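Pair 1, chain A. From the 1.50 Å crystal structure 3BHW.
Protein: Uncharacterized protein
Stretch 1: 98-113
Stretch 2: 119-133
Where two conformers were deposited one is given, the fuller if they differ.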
# COMPACT_ATOMS: atom_id res chain seq x y z
N SER A 98 3.62 3.14 4.90
CA SER A 98 4.98 2.65 4.60
C SER A 98 5.93 3.62 3.86
O SER A 98 5.87 3.73 2.66
CB SER A 98 4.95 1.32 3.89
OG SER A 98 6.24 0.91 3.44
N THR A 99 6.84 4.27 4.58
CA THR A 99 7.88 5.08 3.95
C THR A 99 8.75 4.24 3.01
O THR A 99 9.27 4.75 2.04
CB THR A 99 8.71 5.83 5.04
OG1 THR A 99 7.78 6.60 5.84
CG2 THR A 99 9.72 6.78 4.42
N LEU A 100 8.93 2.95 3.31
CA LEU A 100 9.73 2.10 2.45
C LEU A 100 9.09 2.00 1.04
O LEU A 100 9.80 2.10 0.01
CB LEU A 100 9.94 0.71 3.07
CG LEU A 100 10.77 -0.26 2.25
CD1 LEU A 100 12.22 0.07 2.39
CD2 LEU A 100 10.42 -1.69 2.75
N LEU A 101 7.77 1.78 1.00
CA LEU A 101 7.02 1.78 -0.27
C LEU A 101 7.00 3.18 -0.90
O LEU A 101 7.35 3.36 -2.07
CB LEU A 101 5.59 1.28 -0.07
CG LEU A 101 4.72 1.32 -1.33
CD1 LEU A 101 5.21 0.36 -2.45
CD2 LEU A 101 3.30 0.97 -0.92
N GLY A 102 6.59 4.18 -0.14
CA GLY A 102 6.49 5.54 -0.69
C GLY A 102 7.79 6.04 -1.32
O GLY A 102 7.77 6.57 -2.45
N ASP A 103 8.92 5.85 -0.61
CA ASP A 103 10.23 6.28 -1.08
C ASP A 103 10.66 5.47 -2.32
O ASP A 103 11.34 6.00 -3.19
CB ASP A 103 11.33 6.22 0.02
CG ASP A 103 11.29 7.42 0.95
OD1 ASP A 103 10.35 8.23 0.85
OD2 ASP A 103 12.23 7.54 1.79
N PHE A 104 10.25 4.20 -2.40
CA PHE A 104 10.51 3.43 -3.63
C PHE A 104 9.89 4.16 -4.85
O PHE A 104 10.55 4.35 -5.89
CB PHE A 104 10.01 1.99 -3.51
CG PHE A 104 10.53 1.07 -4.60
CD1 PHE A 104 11.86 1.12 -4.98
CD2 PHE A 104 9.66 0.21 -5.28
CE1 PHE A 104 12.36 0.25 -5.99
CE2 PHE A 104 10.13 -0.63 -6.32
CZ PHE A 104 11.50 -0.61 -6.66
N LEU A 105 8.65 4.60 -4.69
CA LEU A 105 7.87 5.24 -5.71
C LEU A 105 8.52 6.58 -6.00
O LEU A 105 8.88 6.81 -7.15
CB LEU A 105 6.46 5.42 -5.20
CG LEU A 105 5.75 4.08 -5.13
CD1 LEU A 105 4.52 4.14 -4.17
CD2 LEU A 105 5.36 3.64 -6.52
N ASP A 106 8.76 7.38 -4.95
CA ASP A 106 9.26 8.72 -5.06
C ASP A 106 10.65 8.84 -5.65
O ASP A 106 10.89 9.71 -6.45
CB ASP A 106 9.32 9.31 -3.63
CG ASP A 106 9.52 10.85 -3.60
OD1 ASP A 106 9.10 11.55 -4.54
OD2 ASP A 106 10.01 11.37 -2.62
N LEU A 107 11.58 8.01 -5.18
CA LEU A 107 12.99 8.17 -5.52
C LEU A 107 13.48 7.23 -6.61
O LEU A 107 14.58 7.46 -7.09
CB LEU A 107 13.84 7.92 -4.30
CG LEU A 107 13.34 8.73 -3.09
CD1 LEU A 107 14.18 8.35 -1.93
CD2 LEU A 107 13.39 10.21 -3.26
N VAL A 108 12.71 6.19 -6.96
CA VAL A 108 13.14 5.22 -8.00
C VAL A 108 12.12 5.10 -9.14
O VAL A 108 12.42 5.36 -10.33
CB VAL A 108 13.44 3.80 -7.38
CG1 VAL A 108 14.06 2.88 -8.43
CG2 VAL A 108 14.36 3.89 -6.15
N VAL A 109 10.92 4.69 -8.80
CA VAL A 109 9.91 4.53 -9.87
C VAL A 109 9.67 5.82 -10.64
O VAL A 109 9.66 5.80 -11.87
CB VAL A 109 8.60 3.91 -9.33
CG1 VAL A 109 7.61 3.64 -10.47
CG2 VAL A 109 8.94 2.69 -8.51
N ARG A 110 9.52 6.94 -9.93
CA ARG A 110 9.27 8.18 -10.66
C ARG A 110 10.35 8.42 -11.73
O ARG A 110 10.03 8.72 -12.84
CB ARG A 110 9.28 9.36 -9.69
CG ARG A 110 9.02 10.71 -10.35
CD ARG A 110 9.41 11.85 -9.42
NE ARG A 110 8.77 11.72 -8.12
CZ ARG A 110 7.48 11.93 -7.91
NH1 ARG A 110 6.70 12.32 -8.92
NH2 ARG A 110 6.97 11.77 -6.71
N ASP A 111 11.64 8.29 -11.40
CA ASP A 111 12.70 8.61 -12.36
C ASP A 111 12.80 7.61 -13.50
O ASP A 111 13.26 7.95 -14.59
CB ASP A 111 14.06 8.76 -11.67
CG ASP A 111 14.91 9.89 -12.30
OD1 ASP A 111 14.36 10.96 -12.59
OD2 ASP A 111 16.10 9.70 -12.49
N GLN A 112 12.37 6.38 -13.28
CA GLN A 112 12.34 5.38 -14.36
C GLN A 112 11.42 5.81 -15.49
O GLN A 112 11.67 5.48 -16.62
CB GLN A 112 11.90 3.99 -13.87
CG GLN A 112 12.93 3.28 -13.05
CD GLN A 112 14.25 3.09 -13.81
OE1 GLN A 112 15.13 3.97 -13.77
NE2 GLN A 112 14.37 1.99 -14.52
N PHE A 113 10.33 6.49 -15.17
CA PHE A 113 9.37 6.94 -16.18
C PHE A 113 9.99 8.01 -17.08
O PHE A 113 9.33 8.56 -17.98
CB PHE A 113 8.07 7.42 -15.54
CG PHE A 113 7.08 6.31 -15.24
CD1 PHE A 113 6.27 5.82 -16.25
CD2 PHE A 113 6.98 5.75 -13.97
CE1 PHE A 113 5.38 4.81 -16.04
CE2 PHE A 113 6.06 4.75 -13.73
CZ PHE A 113 5.25 4.26 -14.76
N ASP A 119 11.24 0.51 -17.31
CA ASP A 119 11.13 -0.76 -16.61
C ASP A 119 11.55 -0.63 -15.15
O ASP A 119 12.09 0.42 -14.71
CB ASP A 119 11.91 -1.86 -17.34
CG ASP A 119 13.39 -1.57 -17.47
OD1 ASP A 119 13.97 -0.79 -16.70
OD2 ASP A 119 14.02 -2.18 -18.36
N LEU A 120 11.32 -1.71 -14.40
CA LEU A 120 11.69 -1.72 -13.00
C LEU A 120 12.22 -3.10 -12.63
O LEU A 120 11.59 -3.84 -11.91
CB LEU A 120 10.47 -1.34 -12.14
CG LEU A 120 10.72 -0.94 -10.68
CD1 LEU A 120 11.46 0.40 -10.63
CD2 LEU A 120 9.43 -0.87 -9.88
N PRO A 121 13.39 -3.48 -13.18
CA PRO A 121 13.91 -4.80 -12.85
C PRO A 121 14.29 -4.90 -11.38
O PRO A 121 14.55 -3.86 -10.75
CB PRO A 121 15.13 -4.92 -13.77
CG PRO A 121 15.53 -3.58 -14.05
CD PRO A 121 14.26 -2.79 -14.13
N ARG A 122 14.29 -6.13 -10.85
CA ARG A 122 14.58 -6.38 -9.43
C ARG A 122 15.88 -5.82 -8.89
O ARG A 122 15.93 -5.41 -7.73
CB ARG A 122 14.43 -7.86 -9.10
CG ARG A 122 13.02 -8.36 -9.31
CD ARG A 122 12.21 -8.43 -8.00
NE ARG A 122 10.94 -9.14 -8.21
CZ ARG A 122 10.32 -9.85 -7.27
NH1 ARG A 122 10.86 -9.96 -6.06
NH2 ARG A 122 9.17 -10.47 -7.54
N LYS A 123 16.94 -5.75 -9.70
CA LYS A 123 18.20 -5.11 -9.24
C LYS A 123 17.95 -3.68 -8.70
O LYS A 123 18.70 -3.21 -7.85
CB LYS A 123 19.27 -5.04 -10.33
CG LYS A 123 18.77 -4.46 -11.66
CD LYS A 123 19.67 -3.38 -12.24
CE LYS A 123 20.59 -3.96 -13.32
NZ LYS A 123 21.91 -4.36 -12.80
N MET A 124 16.92 -3.01 -9.22
CA MET A 124 16.56 -1.64 -8.81
C MET A 124 16.00 -1.62 -7.39
O MET A 124 16.24 -0.68 -6.65
CB MET A 124 15.56 -1.03 -9.80
CG MET A 124 16.10 -1.08 -11.20
SD MET A 124 15.67 0.43 -12.04
CE MET A 124 16.95 1.56 -11.42
N TRP A 125 15.24 -2.66 -7.05
CA TRP A 125 14.77 -2.81 -5.68
C TRP A 125 15.94 -3.12 -4.76
O TRP A 125 16.06 -2.51 -3.73
CB TRP A 125 13.70 -3.88 -5.57
CG TRP A 125 13.37 -4.19 -4.17
CD1 TRP A 125 13.83 -5.25 -3.46
CD2 TRP A 125 12.55 -3.43 -3.26
NE1 TRP A 125 13.34 -5.21 -2.17
CE2 TRP A 125 12.54 -4.12 -2.03
CE3 TRP A 125 11.80 -2.25 -3.38
CZ2 TRP A 125 11.84 -3.66 -0.93
CZ3 TRP A 125 11.08 -1.81 -2.25
CH2 TRP A 125 11.11 -2.52 -1.05
N ASP A 126 16.79 -4.06 -5.18
CA ASP A 126 17.99 -4.44 -4.46
C ASP A 126 18.85 -3.24 -4.10
O ASP A 126 19.25 -3.08 -2.95
CB ASP A 126 18.79 -5.39 -5.34
CG ASP A 126 18.46 -6.84 -5.10
OD1 ASP A 126 17.35 -7.15 -4.62
OD2 ASP A 126 19.33 -7.68 -5.41
N GLN A 127 19.13 -2.41 -5.10
CA GLN A 127 20.03 -1.28 -4.95
C GLN A 127 19.37 -0.17 -4.10
O GLN A 127 20.03 0.54 -3.35
CB GLN A 127 20.49 -0.80 -6.33
CG GLN A 127 21.25 -1.88 -7.10
CD GLN A 127 21.35 -1.64 -8.61
OE1 GLN A 127 21.57 -2.59 -9.40
NE2 GLN A 127 21.27 -0.37 -9.01
N TYR A 128 18.06 -0.08 -4.19
CA TYR A 128 17.27 0.84 -3.34
C TYR A 128 17.42 0.45 -1.87
O TYR A 128 17.63 1.31 -1.03
CB TYR A 128 15.79 0.86 -3.81
CG TYR A 128 14.81 1.50 -2.83
CD1 TYR A 128 14.74 2.89 -2.67
CD2 TYR A 128 13.97 0.69 -2.07
CE1 TYR A 128 13.83 3.47 -1.78
CE2 TYR A 128 13.08 1.25 -1.15
CZ TYR A 128 13.01 2.63 -1.01
OH TYR A 128 12.15 3.22 -0.10
N LEU A 129 17.23 -0.83 -1.59
CA LEU A 129 17.49 -1.30 -0.24
C LEU A 129 18.89 -0.98 0.24
O LEU A 129 19.06 -0.54 1.35
CB LEU A 129 17.19 -2.77 -0.11
CG LEU A 129 15.70 -3.06 -0.03
CD1 LEU A 129 15.52 -4.53 0.32
CD2 LEU A 129 15.04 -2.20 1.02
N GLU A 130 19.91 -1.22 -0.59
CA GLU A 130 21.29 -0.80 -0.27
C GLU A 130 21.37 0.68 0.17
O GLU A 130 21.96 1.01 1.21
CB GLU A 130 22.23 -1.06 -1.47
CG GLU A 130 22.71 -2.51 -1.53
CD GLU A 130 23.69 -2.78 -2.68
OE1 GLU A 130 23.35 -2.49 -3.86
OE2 GLU A 130 24.78 -3.34 -2.39
N GLN A 131 20.74 1.57 -0.61
CA GLN A 131 20.63 2.98 -0.28
C GLN A 131 19.86 3.25 1.02
O GLN A 131 20.25 4.11 1.79
CB GLN A 131 19.90 3.69 -1.42
CG GLN A 131 20.49 5.03 -1.81
CD GLN A 131 21.63 4.92 -2.81
OE1 GLN A 131 22.75 4.50 -2.47
NE2 GLN A 131 21.35 5.29 -4.04
N CYS A 132 18.75 2.54 1.23
CA CYS A 132 17.93 2.74 2.43
C CYS A 132 18.78 2.47 3.66
O CYS A 132 18.71 3.23 4.62
CB CYS A 132 16.68 1.84 2.42
SG CYS A 132 15.39 2.35 1.24
N ARG A 133 19.56 1.39 3.63
CA ARG A 133 20.48 1.04 4.74
C ARG A 133 21.48 2.17 5.03
O ARG A 133 21.69 2.57 6.19
CB ARG A 133 21.22 -0.26 4.42
CG ARG A 133 20.38 -1.53 4.46
CD ARG A 133 20.39 -2.14 5.85
NE ARG A 133 19.30 -3.10 6.02
CZ ARG A 133 18.91 -3.62 7.19
NH1 ARG A 133 19.54 -3.30 8.31
NH2 ARG A 133 17.90 -4.48 7.22

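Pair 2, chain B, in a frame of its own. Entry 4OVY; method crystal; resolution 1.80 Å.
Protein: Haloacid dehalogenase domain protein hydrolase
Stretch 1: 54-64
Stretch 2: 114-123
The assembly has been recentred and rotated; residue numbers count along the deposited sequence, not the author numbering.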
# COMPACT_ATOMS: atom_id res chain seq x y z
N TYR B 54 -14.80 -4.99 -19.61
CA TYR B 54 -13.61 -4.60 -18.86
C TYR B 54 -12.41 -5.14 -19.63
O TYR B 54 -12.44 -6.28 -20.12
CB TYR B 54 -13.64 -5.17 -17.43
CG TYR B 54 -14.86 -4.78 -16.62
CD1 TYR B 54 -15.29 -3.46 -16.55
CD2 TYR B 54 -15.59 -5.74 -15.90
CE1 TYR B 54 -16.40 -3.10 -15.80
CE2 TYR B 54 -16.70 -5.38 -15.15
CZ TYR B 54 -17.10 -4.06 -15.11
OH TYR B 54 -18.21 -3.68 -14.37
N VAL B 55 -11.36 -4.33 -19.75
CA VAL B 55 -10.20 -4.74 -20.54
C VAL B 55 -9.57 -6.02 -19.97
O VAL B 55 -9.12 -6.87 -20.73
CB VAL B 55 -9.14 -3.62 -20.65
CG1 VAL B 55 -7.89 -4.13 -21.36
CG2 VAL B 55 -9.71 -2.42 -21.40
N GLN B 56 -9.53 -6.15 -18.65
CA GLN B 56 -9.01 -7.37 -18.05
C GLN B 56 -9.85 -8.60 -18.40
O GLN B 56 -9.31 -9.70 -18.47
CB GLN B 56 -8.84 -7.25 -16.54
CG GLN B 56 -8.11 -8.44 -15.92
CD GLN B 56 -7.91 -8.31 -14.43
OE1 GLN B 56 -7.96 -7.21 -13.88
NE2 GLN B 56 -7.66 -9.42 -13.77
N LEU B 57 -11.15 -8.42 -18.62
CA LEU B 57 -11.99 -9.54 -19.07
C LEU B 57 -11.60 -9.96 -20.49
O LEU B 57 -11.52 -11.17 -20.78
CB LEU B 57 -13.48 -9.21 -18.95
CG LEU B 57 -14.46 -10.36 -19.24
CD1 LEU B 57 -14.15 -11.59 -18.39
CD2 LEU B 57 -15.89 -9.89 -19.01
N ALA B 58 -11.33 -8.99 -21.36
CA ALA B 58 -10.80 -9.28 -22.71
C ALA B 58 -9.50 -10.08 -22.62
O ALA B 58 -9.31 -11.06 -23.34
CB ALA B 58 -10.58 -7.99 -23.50
N PHE B 59 -8.60 -9.66 -21.73
CA PHE B 59 -7.34 -10.38 -21.47
C PHE B 59 -7.62 -11.81 -21.01
O PHE B 59 -7.07 -12.76 -21.57
CB PHE B 59 -6.52 -9.60 -20.43
CG PHE B 59 -5.39 -10.37 -19.81
CD1 PHE B 59 -4.18 -10.52 -20.47
CD2 PHE B 59 -5.52 -10.90 -18.53
CE1 PHE B 59 -3.12 -11.20 -19.88
CE2 PHE B 59 -4.47 -11.59 -17.94
CZ PHE B 59 -3.27 -11.74 -18.61
N ALA B 60 -8.49 -11.96 -20.02
CA ALA B 60 -8.84 -13.29 -19.48
C ALA B 60 -9.41 -14.20 -20.57
O ALA B 60 -9.09 -15.39 -20.62
CB ALA B 60 -9.81 -13.15 -18.32
N LEU B 61 -10.25 -13.64 -21.44
CA LEU B 61 -10.80 -14.37 -22.58
C LEU B 61 -9.70 -14.93 -23.50
O LEU B 61 -9.74 -16.10 -23.88
CB LEU B 61 -11.75 -13.47 -23.39
CG LEU B 61 -13.24 -13.56 -23.03
CD1 LEU B 61 -13.51 -13.44 -21.53
CD2 LEU B 61 -14.06 -12.53 -23.81
N ASP B 62 -8.73 -14.09 -23.84
CA ASP B 62 -7.63 -14.53 -24.71
C ASP B 62 -6.78 -15.60 -24.01
O ASP B 62 -6.38 -16.59 -24.64
CB ASP B 62 -6.75 -13.36 -25.14
CG ASP B 62 -7.41 -12.50 -26.22
OD1 ASP B 62 -8.45 -12.93 -26.78
OD2 ASP B 62 -6.88 -11.40 -26.50
N ARG B 63 -6.54 -15.41 -22.72
CA ARG B 63 -5.76 -16.38 -21.95
C ARG B 63 -6.47 -17.74 -21.87
O ARG B 63 -5.84 -18.77 -22.08
CB ARG B 63 -5.47 -15.85 -20.55
CG ARG B 63 -4.56 -14.61 -20.54
CD ARG B 63 -3.18 -14.89 -21.11
NE ARG B 63 -2.47 -15.91 -20.35
CZ ARG B 63 -1.43 -16.59 -20.80
NH1 ARG B 63 -0.94 -16.39 -22.02
NH2 ARG B 63 -0.87 -17.50 -20.01
N VAL B 64 -7.77 -17.74 -21.59
CA VAL B 64 -8.56 -18.98 -21.55
C VAL B 64 -8.51 -19.68 -22.91
O VAL B 64 -8.27 -20.89 -22.99
CB VAL B 64 -10.01 -18.72 -21.10
CG1 VAL B 64 -10.92 -19.92 -21.39
CG2 VAL B 64 -10.05 -18.38 -19.62
N GLU B 114 6.68 -13.34 -14.17
CA GLU B 114 6.14 -14.10 -15.30
C GLU B 114 4.77 -13.56 -15.70
O GLU B 114 4.49 -13.35 -16.89
CB GLU B 114 6.10 -15.60 -14.96
CG GLU B 114 7.50 -16.22 -15.00
CD GLU B 114 7.64 -17.59 -14.36
OE1 GLU B 114 6.75 -18.07 -13.63
OE2 GLU B 114 8.71 -18.20 -14.59
N PHE B 115 3.92 -13.29 -14.70
CA PHE B 115 2.60 -12.74 -14.96
C PHE B 115 2.70 -11.34 -15.60
O PHE B 115 1.99 -11.05 -16.55
CB PHE B 115 1.78 -12.68 -13.67
CG PHE B 115 0.37 -12.22 -13.89
CD1 PHE B 115 -0.56 -13.06 -14.50
CD2 PHE B 115 -0.03 -10.94 -13.53
CE1 PHE B 115 -1.86 -12.64 -14.72
CE2 PHE B 115 -1.32 -10.52 -13.75
CZ PHE B 115 -2.24 -11.36 -14.34
N GLU B 116 3.59 -10.50 -15.07
CA GLU B 116 3.82 -9.17 -15.63
C GLU B 116 4.19 -9.24 -17.11
O GLU B 116 3.64 -8.50 -17.92
CB GLU B 116 4.91 -8.42 -14.85
CG GLU B 116 5.27 -7.06 -15.45
CD GLU B 116 6.31 -6.29 -14.67
OE1 GLU B 116 6.74 -5.23 -15.16
OE2 GLU B 116 6.70 -6.71 -13.57
N ASN B 117 5.11 -10.14 -17.46
CA ASN B 117 5.50 -10.33 -18.87
C ASN B 117 4.33 -10.72 -19.77
O ASN B 117 4.21 -10.25 -20.89
CB ASN B 117 6.61 -11.38 -18.98
CG ASN B 117 7.94 -10.90 -18.42
OD1 ASN B 117 8.17 -9.70 -18.25
ND2 ASN B 117 8.83 -11.85 -18.13
N ILE B 118 3.46 -11.59 -19.26
CA ILE B 118 2.26 -12.00 -19.97
C ILE B 118 1.31 -10.81 -20.21
O ILE B 118 0.84 -10.60 -21.32
CB ILE B 118 1.54 -13.15 -19.22
CG1 ILE B 118 2.33 -14.44 -19.43
CG2 ILE B 118 0.11 -13.33 -19.71
CD1 ILE B 118 1.94 -15.58 -18.52
N VAL B 119 1.05 -10.04 -19.16
CA VAL B 119 0.22 -8.84 -19.27
C VAL B 119 0.82 -7.83 -20.26
O VAL B 119 0.11 -7.27 -21.10
CB VAL B 119 0.03 -8.16 -17.90
CG1 VAL B 119 -0.61 -6.78 -18.06
CG2 VAL B 119 -0.83 -9.04 -16.99
N THR B 120 2.11 -7.58 -20.14
CA THR B 120 2.80 -6.59 -20.98
C THR B 120 2.75 -6.95 -22.46
O THR B 120 2.49 -6.11 -23.31
CB THR B 120 4.25 -6.41 -20.52
OG1 THR B 120 4.24 -5.87 -19.19
CG2 THR B 120 5.02 -5.47 -21.45
N GLU B 121 2.99 -8.22 -22.76
CA GLU B 121 2.91 -8.70 -24.12
C GLU B 121 1.48 -8.63 -24.66
O GLU B 121 1.27 -8.21 -25.79
CB GLU B 121 3.48 -10.10 -24.23
CG GLU B 121 4.99 -10.12 -24.06
CD GLU B 121 5.70 -9.31 -25.12
OE1 GLU B 121 5.87 -9.82 -26.25
OE2 GLU B 121 6.09 -8.15 -24.83
N TRP B 122 0.50 -9.00 -23.84
CA TRP B 122 -0.89 -8.92 -24.29
C TRP B 122 -1.32 -7.48 -24.56
O TRP B 122 -1.92 -7.19 -25.59
CB TRP B 122 -1.84 -9.54 -23.26
CG TRP B 122 -3.25 -9.53 -23.74
CD1 TRP B 122 -3.85 -10.46 -24.54
CD2 TRP B 122 -4.24 -8.52 -23.49
NE1 TRP B 122 -5.15 -10.10 -24.79
CE2 TRP B 122 -5.41 -8.91 -24.16
CE3 TRP B 122 -4.24 -7.32 -22.76
CZ2 TRP B 122 -6.59 -8.16 -24.12
CZ3 TRP B 122 -5.42 -6.57 -22.73
CH2 TRP B 122 -6.57 -6.99 -23.40
N ILE B 123 -1.02 -6.58 -23.63
CA ILE B 123 -1.56 -5.23 -23.74
C ILE B 123 -0.90 -4.41 -24.86
O ILE B 123 -1.44 -3.39 -25.28
CB ILE B 123 -1.54 -4.48 -22.38
CG1 ILE B 123 -2.68 -3.45 -22.33
CG2 ILE B 123 -0.18 -3.84 -22.13
CD1 ILE B 123 -3.26 -3.25 -20.96

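Both pairs pack two helices steeply across each other: the axes approach to 10.9 Å at 130° in pair 1 and to 11.1 Å at 104° in pair 2, and 14 central residues superpose with an RMSD of 0.6 Å. The shared rule is an aromatic pair at the crossing, Phe A104 with Tyr A128 and Phe B59 with Trp B122. In each protein the two CA atoms of this pair lie 7.2 Å apart, and all four side chains use the t rotamer for chi1.

The larger aromatic points toward the partner helix and fills a hole in it. Its face receives the phenylalanine backbone or stem: Phe A104 CA stands 4.0 Å from the centroid of the Tyr A128 ring, and Phe B59 CB stands 3.7 Å from that of the six-membered ring of Trp B122, essentially along the ring normal. The rings themselves differ in pose. Phe B59 turns its edge to the indole face, with planes at 78°, whereas Phe A104 and Tyr A128 meet obliquely at 50°.

Each knob also carries a polar group that must be paid for. Tyr A128 OH donates to the backbone, Leu A100 O, at 2.6 Å. Trp B122 NE1 instead donates to a side chain, Asp B62 OD2, at 2.8 Å and a nearly straight 171°. The position of Asp B62 is held in pair 1 by Leu A107, which makes no close contact with the other stretch.

Around the knob, Leu A100 matches Val B55. The longer leucine is itself a knob among Trp A125, Tyr A128, Leu A129 and Cys A132; Val B55 CG1 lies 3.7 Å from Trp B122 CZ3. Asp A103 matches Ala B58, and both offer CB to the aromatic: Asp A103 CB is 3.1 Å from Tyr A128 OH, Ala B58 CB 4.0 Å from Trp B122 CZ2.

Beside the phenylalanine, Trp A125 matches Val B119. Tryptophan drives its edge at the Phe A104 face, planes at 88°, while Val B119 CG2 merely touches Phe B59 CZ at 4.0 Å. Met A124 matches Ile B118: Met A124 O approaches Phe A104 CE1 at 4.0 Å, and Ile B118 CG2 lies 3.9 Å from Phe B59 CE1. Pro A121 matches Phe B115 loosely and makes no contact, whereas Phe B115 CZ reaches Phe B59 CE2 at 4.2 Å.

Val A108 and Arg B63 also match loosely, within the pi-type turn of pair 1. Val A108 CG2 packs 3.6 Å from Tyr A128 CD1, whereas Arg B63 lays a guanidinium face over Ile B118. In both pairs the aromatic pair keeps its place while its neighbours differ.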